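PDB 6GCV: chemotaxis transducer from Pseudomonas aeruginosa, which probably senses nitrate by binding it directly to its periplasmic PilJ-type ligand-binding domain and so directs chemotaxis toward it. Local coordinates for residues A[83-86]-A[87-90]. Numbering follows the deposited sequence.
Sequences AAQR and QKVA
Four successive i to i+4 backbone hydrogen bonds, from Gln-87 N to Ala-83 O, Lys-88 N to Ala-84 O, Val-89 N to Gln-85 O and Ala-90 N to Arg-86 O, make 83-90 a regular α-helical piece of helix 80-103, one of the four long helices of this all-helical ligand-binding domain. The straightest, Val-89 N to Gln-85 O, spans 2.9 Å with an N-H...O angle of 168°. The same carbonyl is flanked by a methyl, Val-89 CG2 lying 3.3 Å from Gln-85 O. Gln-85 and Val-89 form the buried face: Gln-85 packs on Leu-129 and Leu-132 of helix 112-137, and Val-89 touches Leu-126 there and Tyr-58 of helix 48-67. The Gln-85 chain bends at chi2 (64°) and carries its amide forward along the helix, to Val-89 one turn on, with NE2 4.0 Å from Val-89 CG2; NE2 also donates to Glu-125. Arg-86 runs back toward the start of the helix, its guanidinium laid over Ala-83, whose CA sits 3.7 Å above the plane near the rim. A salt bridge from NE to Asp-66 and a hydrogen bond from NH1 to Met-77 O tie that group to neighbouring parts of the fold. Lys-88 is fully extended and crosses Gln-85 obliquely, placing its CD methylene 3.7 Å from Gln-85 OE1.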
loop_
_atom_site.group_PDB
_atom_site.type_symbol
_atom_site.label_atom_id
_atom_site.label_comp_id
_atom_site.label_asym_id
_atom_site.label_seq_id
_atom_site.Cartn_x
_atom_site.Cartn_y
_atom_site.Cartn_z
ATOM N N ALA A 83 -8.110 19.579 -2.839
ATOM C CA ALA A 83 -9.375 19.408 -2.114
ATOM C C ALA A 83 -10.387 18.646 -2.955
ATOM O O ALA A 83 -11.053 17.766 -2.444
ATOM C CB ALA A 83 -9.934 20.769 -1.686
ATOM N N ALA A 84 -10.487 18.949 -4.243
ATOM C CA ALA A 84 -11.423 18.251 -5.138
ATOM C C ALA A 84 -11.065 16.773 -5.257
ATOM O O ALA A 84 -11.956 15.926 -5.252
ATOM C CB ALA A 84 -11.468 18.905 -6.514
ATOM N N GLN A 85 -9.774 16.458 -5.359
ATOM C CA GLN A 85 -9.355 15.061 -5.415
ATOM C C GLN A 85 -9.629 14.331 -4.097
ATOM O O GLN A 85 -10.028 13.157 -4.129
ATOM C CB GLN A 85 -7.908 14.929 -5.842
ATOM C CG GLN A 85 -7.431 13.484 -6.066
ATOM C CD GLN A 85 -8.147 12.764 -7.206
ATOM O OE1 GLN A 85 -8.813 13.382 -8.037
ATOM N NE2 GLN A 85 -8.044 11.430 -7.230
ATOM N N ARG A 86 -9.453 14.996 -2.956
ATOM C CA ARG A 86 -9.823 14.368 -1.670
ATOM C C ARG A 86 -11.311 14.057 -1.665
ATOM O O ARG A 86 -11.709 13.005 -1.167
ATOM C CB ARG A 86 -9.477 15.233 -0.451
ATOM C CG ARG A 86 -7.993 15.375 -0.205
ATOM C CD ARG A 86 -7.691 15.924 1.202
ATOM N NE ARG A 86 -8.232 17.281 1.395
ATOM C CZ ARG A 86 -7.562 18.401 1.204
ATOM N NH1 ARG A 86 -6.283 18.386 0.848
ATOM N NH2 ARG A 86 -8.174 19.582 1.369
ATOM N N GLN A 87 -12.144 14.945 -2.210
ATOM C CA GLN A 87 -13.579 14.666 -2.238
ATOM C C GLN A 87 -13.937 13.536 -3.188
ATOM O O GLN A 87 -14.781 12.730 -2.884
ATOM C CB GLN A 87 -14.426 15.910 -2.546
ATOM C CG GLN A 87 -15.931 15.574 -2.472
ATOM C CD GLN A 87 -16.324 14.778 -1.205
ATOM O OE1 GLN A 87 -16.929 13.657 -1.257
ATOM N NE2 GLN A 87 -15.930 15.321 -0.047
ATOM N N LYS A 88 -13.267 13.459 -4.330
ATOM C CA LYS A 88 -13.483 12.360 -5.275
ATOM C C LYS A 88 -13.113 11.036 -4.623
ATOM O O LYS A 88 -13.859 10.084 -4.696
ATOM C CB LYS A 88 -12.653 12.589 -6.542
ATOM C CG LYS A 88 -12.891 11.578 -7.631
ATOM C CD LYS A 88 -12.059 11.868 -8.868
ATOM C CE LYS A 88 -12.294 10.805 -9.922
ATOM N NZ LYS A 88 -11.623 11.184 -11.170
ATOM N N VAL A 89 -11.971 11.021 -3.951
ATOM C CA VAL A 89 -11.525 9.837 -3.203
ATOM C C VAL A 89 -12.557 9.455 -2.139
ATOM O O VAL A 89 -12.901 8.279 -1.977
ATOM C CB VAL A 89 -10.137 10.067 -2.577
ATOM C CG1 VAL A 89 -9.841 8.987 -1.542
ATOM C CG2 VAL A 89 -9.073 10.055 -3.659
ATOM N N ALA A 90 -13.059 10.445 -1.420
ATOM C CA ALA A 90 -14.014 10.177 -0.342
ATOM C C ALA A 90 -15.283 9.508 -0.836
ATOM O O ALA A 90 -15.829 8.604 -0.166
ATOM C CB ALA A 90 -14.367 11.435 0.415
#